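Local atomic coordinates of putative arylalkylamine N-Acetyltransferase 7 (Aedes aegypti, PDB entry 4FD7), a protein that probably transfers an acetyl group from acetyl-CoA to an amine, as a putative arylalkylamine N-acetyltransferase of the GNAT family. Residues A[140-145]-A[203-208]; A[183-188]-A[230-235]. All blocks are in the same frame, centred on the assembly; numbering follows the deposited sequence.

Overall arrangement
Contact 2 pairs strand 183-188 with strand 229-236, and contact 1 fastens the short helix 138-142 to strand 203-209, on the other side of 229-236. The two centres are about 8 Å apart and their segments alternate along the chain. Strand 229-236 is the common element: Asp205 N lies 2.7 Å from Tyr232 O in a probable backbone hydrogen bond, and Ser234 OG meets both Asp205 OD1 and Tyr142 OH. Contact 1 lies at the surface, about 17 Å from the chain centre; contact 2 is buried, about 10 Å from it. In GNAT enzymes acetyl-CoA binds where the strands equivalent to 146-155 and 183-188 splay apart, so strand 183-188 probably lines one side of the cofactor site.

Contact 1: residues A[140-145]-A[203-208]; sequences DRYNVD and QEDFTI
Arg141, near the end of helix 138-142, forms a salt bridge with Asp205 of strand 203-209. Both terminal nitrogens of the guanidinium close on one oxygen, Asp205 OD1: NH1 at 3.0 Å and NH2 at 3.2 Å. The oxygen lies close to the guanidinium plane, but the two N-H groups reach it differently, NH1 from above the carboxylate plane and NH2 on the anti lone pair. A bend at chi3 (55°) turns NE out of the line of the preceding carbons. Gripped by two N-H groups of Arg141, this one oxygen would have its charge partly offset. NH1 also donates to Ala136 O, and Ser234 OG is a further, unusually close hydrogen-bond partner of Asp205 OD1.

A weak hydrogen bond joins Arg141 NH2 to Gln203 OE1; at 2.9 Å it is short but strongly bent (117°), with the amide and guanidinium planes only 24° apart.

Tyr142 and Gln203 meet tip to tip in packing, Tyr142 OH resting 3.3 Å from Gln203 CD. The hydroxyl finds its hydrogen-bond partner in Ser234 OG.

Asp205 and Phe206 together face Tyr232 in a classic beta bulge. Strand 203-209 is an outer strand of the three-stranded sheet, next to 229-236, Phe206 and Ile208 packing on helix 120-136, while the Tyr142 side chain touches Leu183 of strand 183-188.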
# COMPACT_ATOMS: atom_id res chain seq x y z
N ASP A 140 13.00 -6.68 -14.86
CA ASP A 140 14.08 -7.51 -15.39
C ASP A 140 14.38 -8.73 -14.51
O ASP A 140 14.69 -9.79 -15.02
CB ASP A 140 15.35 -6.69 -15.60
CG ASP A 140 15.24 -5.74 -16.78
OD1 ASP A 140 14.43 -6.01 -17.69
OD2 ASP A 140 15.99 -4.74 -16.81
N ARG A 141 14.30 -8.56 -13.20
CA ARG A 141 14.57 -9.67 -12.28
C ARG A 141 13.58 -10.81 -12.46
O ARG A 141 13.96 -11.98 -12.37
CB ARG A 141 14.57 -9.19 -10.83
CG ARG A 141 15.94 -8.73 -10.37
CD ARG A 141 15.94 -8.31 -8.92
NE ARG A 141 15.43 -9.36 -8.03
CZ ARG A 141 14.45 -9.17 -7.15
NH1 ARG A 141 13.86 -7.98 -7.06
NH2 ARG A 141 14.05 -10.17 -6.37
N TYR A 142 12.32 -10.47 -12.69
CA TYR A 142 11.32 -11.52 -12.86
C TYR A 142 10.90 -11.76 -14.31
O TYR A 142 10.09 -12.65 -14.58
CB TYR A 142 10.09 -11.20 -12.02
CG TYR A 142 10.27 -11.40 -10.54
CD1 TYR A 142 10.48 -10.33 -9.68
CD2 TYR A 142 10.18 -12.67 -9.98
CE1 TYR A 142 10.61 -10.52 -8.30
CE2 TYR A 142 10.32 -12.86 -8.62
CZ TYR A 142 10.53 -11.80 -7.78
OH TYR A 142 10.65 -12.03 -6.42
N ASN A 143 11.44 -10.96 -15.24
CA ASN A 143 11.07 -11.04 -16.65
C ASN A 143 9.56 -10.90 -16.80
O ASN A 143 8.90 -11.77 -17.39
CB ASN A 143 11.55 -12.35 -17.30
CG ASN A 143 11.47 -12.31 -18.82
OD1 ASN A 143 11.70 -11.27 -19.42
ND2 ASN A 143 11.15 -13.44 -19.44
N VAL A 144 9.02 -9.85 -16.19
CA VAL A 144 7.62 -9.51 -16.35
C VAL A 144 7.49 -8.07 -16.81
O VAL A 144 8.42 -7.27 -16.64
CB VAL A 144 6.82 -9.70 -15.03
CG1 VAL A 144 6.89 -11.14 -14.58
CG2 VAL A 144 7.37 -8.77 -13.95
N ASP A 145 6.33 -7.75 -17.38
CA ASP A 145 6.03 -6.40 -17.82
C ASP A 145 5.12 -5.66 -16.84
O ASP A 145 4.98 -4.45 -16.92
CB ASP A 145 5.40 -6.43 -19.21
CG ASP A 145 6.38 -6.87 -20.28
OD1 ASP A 145 7.60 -6.62 -20.12
OD2 ASP A 145 5.93 -7.46 -21.29
N GLN A 203 9.26 -11.57 -0.37
CA GLN A 203 10.70 -11.66 -0.18
C GLN A 203 11.34 -10.28 -0.32
O GLN A 203 10.87 -9.44 -1.09
CB GLN A 203 11.32 -12.57 -1.23
CG GLN A 203 11.17 -12.03 -2.65
CD GLN A 203 12.31 -12.43 -3.57
OE1 GLN A 203 13.07 -11.58 -4.03
NE2 GLN A 203 12.41 -13.72 -3.86
N GLU A 204 12.44 -10.06 0.39
CA GLU A 204 13.15 -8.78 0.31
C GLU A 204 13.92 -8.66 -0.99
O GLU A 204 14.78 -9.51 -1.28
CB GLU A 204 14.09 -8.64 1.51
CG GLU A 204 13.37 -8.79 2.84
CD GLU A 204 14.17 -8.29 4.04
OE1 GLU A 204 15.32 -7.83 3.86
OE2 GLU A 204 13.61 -8.37 5.17
N ASP A 205 13.61 -7.63 -1.79
CA ASP A 205 14.32 -7.38 -3.04
C ASP A 205 15.47 -6.44 -2.75
O ASP A 205 16.60 -6.64 -3.21
CB ASP A 205 13.43 -6.65 -4.06
CG ASP A 205 12.07 -7.27 -4.22
OD1 ASP A 205 11.97 -8.39 -4.75
OD2 ASP A 205 11.08 -6.59 -3.85
N PHE A 206 15.15 -5.39 -2.02
CA PHE A 206 16.16 -4.37 -1.78
C PHE A 206 15.88 -3.73 -0.45
O PHE A 206 14.73 -3.51 -0.10
CB PHE A 206 16.13 -3.32 -2.90
CG PHE A 206 17.21 -2.27 -2.78
CD1 PHE A 206 18.51 -2.57 -3.13
CD2 PHE A 206 16.92 -1.00 -2.32
CE1 PHE A 206 19.51 -1.60 -3.03
CE2 PHE A 206 17.91 -0.04 -2.22
CZ PHE A 206 19.21 -0.34 -2.57
N THR A 207 16.94 -3.45 0.30
CA THR A 207 16.73 -2.82 1.59
C THR A 207 17.76 -1.73 1.82
O THR A 207 18.92 -1.86 1.40
CB THR A 207 16.69 -3.87 2.74
OG1 THR A 207 16.42 -3.20 3.98
CG2 THR A 207 18.00 -4.62 2.84
N ILE A 208 17.32 -0.64 2.45
CA ILE A 208 18.21 0.50 2.64
C ILE A 208 17.66 1.40 3.74
O ILE A 208 16.47 1.61 3.81
CB ILE A 208 18.40 1.28 1.30
CG1 ILE A 208 19.48 2.36 1.46
CG2 ILE A 208 17.07 1.86 0.78
CD1 ILE A 208 19.68 3.25 0.22

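Contact 2: residues A[183-188]-A[230-235]; sequences LSATCF and CKYMSL
Strands 183-188 and 230-235 run antiparallel, 163° between their directions and 4.6 Å between axes at closest approach, with Ser184-Leu235, Thr186-Met233 and Phe188-Lys231 as hydrogen-bonded pairs, each closed by two backbone bonds such as Leu235 N to Ser184 O (2.8 Å). This is the C-terminal sheet of the GNAT fold, in which the last strand inserts between 183-188 and 203-209.

On the face carrying Ala185, Cys187, Tyr232 and Ser234, the Tyr232 ring leans across to the partner strand, its chi1 of -140° lying away from a staggered value. The peptide of Thr186 and Cys187 lies over one ring face near the rim, Thr186 O 3.8 Å above the plane. Ala185 CB approaches CE2 of Tyr232 at 3.8 Å, and Cys187 CB touches its CD1 at 3.7 Å. The ring's hydroxyl is hydrogen-bonded to Tyr147 OH, linking it to strand 146-155, while helices 120-136 and 138-142 pack on this face.

The other face meets helix 191-200. Here Phe188 and Met233 cross at about a right angle in a Met-aromatic contact: SD is 4.6 Å from the Phe188 ring centroid, in an oblique position 51° off the normal. Thr186 CG2 sits over the centre of one face of the same ring, 3.7 Å above its plane, and Phe202 adds an edge-to-face contact. Ser184 OG is hydrogen-bonded to Leu148 O of strand 146-155 and to Arg172 NH1, which also reaches Thr186 OG1; Thr186 OG1 in turn donates to Ala185 O.

Toward the Cys230 end of the pairing, Cys187 SG and Cys230 SG touch at 3.3 Å, too far apart for a disulfide, each sulfur anti to its backbone N.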
# COMPACT_ATOMS: atom_id res chain seq x y z
N LEU A 183 2.74 -11.27 -10.17
CA LEU A 183 3.62 -10.73 -9.15
C LEU A 183 3.04 -9.48 -8.53
O LEU A 183 2.43 -8.66 -9.23
CB LEU A 183 4.95 -10.34 -9.81
CG LEU A 183 6.15 -9.89 -9.00
CD1 LEU A 183 6.70 -11.02 -8.14
CD2 LEU A 183 7.21 -9.42 -9.97
N SER A 184 3.23 -9.34 -7.23
CA SER A 184 3.03 -8.04 -6.58
C SER A 184 4.37 -7.63 -5.98
O SER A 184 5.12 -8.48 -5.51
CB SER A 184 1.97 -8.12 -5.48
OG SER A 184 1.75 -6.83 -4.90
N ALA A 185 4.68 -6.34 -6.01
CA ALA A 185 5.85 -5.83 -5.29
C ALA A 185 5.51 -4.47 -4.73
O ALA A 185 4.69 -3.75 -5.29
CB ALA A 185 7.06 -5.73 -6.17
N THR A 186 6.13 -4.11 -3.63
CA THR A 186 5.74 -2.89 -2.95
C THR A 186 6.89 -2.41 -2.09
O THR A 186 7.74 -3.21 -1.68
CB THR A 186 4.43 -3.13 -2.13
OG1 THR A 186 3.32 -3.16 -3.03
CG2 THR A 186 4.19 -2.06 -1.07
N CYS A 187 6.98 -1.10 -1.88
CA CYS A 187 7.92 -0.56 -0.91
C CYS A 187 7.23 -0.53 0.44
O CYS A 187 6.29 0.23 0.63
CB CYS A 187 8.37 0.85 -1.30
SG CYS A 187 9.49 1.56 -0.06
N PHE A 188 7.68 -1.39 1.35
CA PHE A 188 7.20 -1.40 2.73
C PHE A 188 8.14 -0.57 3.58
O PHE A 188 9.36 -0.81 3.64
CB PHE A 188 7.08 -2.83 3.23
CG PHE A 188 6.11 -3.66 2.44
CD1 PHE A 188 6.55 -4.48 1.39
CD2 PHE A 188 4.76 -3.63 2.73
CE1 PHE A 188 5.64 -5.24 0.66
CE2 PHE A 188 3.85 -4.40 2.00
CZ PHE A 188 4.30 -5.20 0.97
N CYS A 230 13.95 0.77 4.80
CA CYS A 230 12.96 0.91 3.76
C CYS A 230 13.19 -0.29 2.86
O CYS A 230 14.31 -0.48 2.36
CB CYS A 230 13.22 2.21 2.98
SG CYS A 230 12.02 2.62 1.70
N LYS A 231 12.18 -1.13 2.69
CA LYS A 231 12.40 -2.38 1.95
C LYS A 231 11.45 -2.56 0.78
O LYS A 231 10.24 -2.54 0.96
CB LYS A 231 12.25 -3.58 2.89
CG LYS A 231 13.20 -3.59 4.07
CD LYS A 231 13.14 -4.93 4.80
CE LYS A 231 13.92 -4.89 6.11
NZ LYS A 231 13.88 -6.21 6.82
N TYR A 232 12.00 -2.85 -0.40
CA TYR A 232 11.18 -3.24 -1.54
C TYR A 232 11.06 -4.76 -1.46
O TYR A 232 12.07 -5.46 -1.39
CB TYR A 232 11.79 -2.79 -2.86
CG TYR A 232 10.76 -2.28 -3.84
CD1 TYR A 232 10.38 -0.94 -3.85
CD2 TYR A 232 10.15 -3.13 -4.75
CE1 TYR A 232 9.44 -0.47 -4.73
CE2 TYR A 232 9.20 -2.67 -5.64
CZ TYR A 232 8.85 -1.33 -5.63
OH TYR A 232 7.91 -0.87 -6.52
N MET A 233 9.83 -5.26 -1.45
CA MET A 233 9.56 -6.69 -1.27
C MET A 233 8.59 -7.20 -2.34
O MET A 233 7.70 -6.46 -2.81
CB MET A 233 9.02 -6.97 0.14
CG MET A 233 9.90 -6.40 1.26
SD MET A 233 9.11 -6.63 2.87
CE MET A 233 9.27 -8.41 3.04
N SER A 234 8.78 -8.46 -2.74
CA SER A 234 8.00 -9.04 -3.84
C SER A 234 7.38 -10.41 -3.55
O SER A 234 7.92 -11.20 -2.79
CB SER A 234 8.83 -9.08 -5.14
OG SER A 234 10.04 -9.81 -4.98
N LEU A 235 6.24 -10.67 -4.18
CA LEU A 235 5.50 -11.91 -3.96
C LEU A 235 5.01 -12.47 -5.28
O LEU A 235 4.21 -11.84 -5.97
CB LEU A 235 4.29 -11.63 -3.06
CG LEU A 235 3.34 -12.79 -2.74
CD1 LEU A 235 4.01 -13.81 -1.83
CD2 LEU A 235 2.06 -12.24 -2.12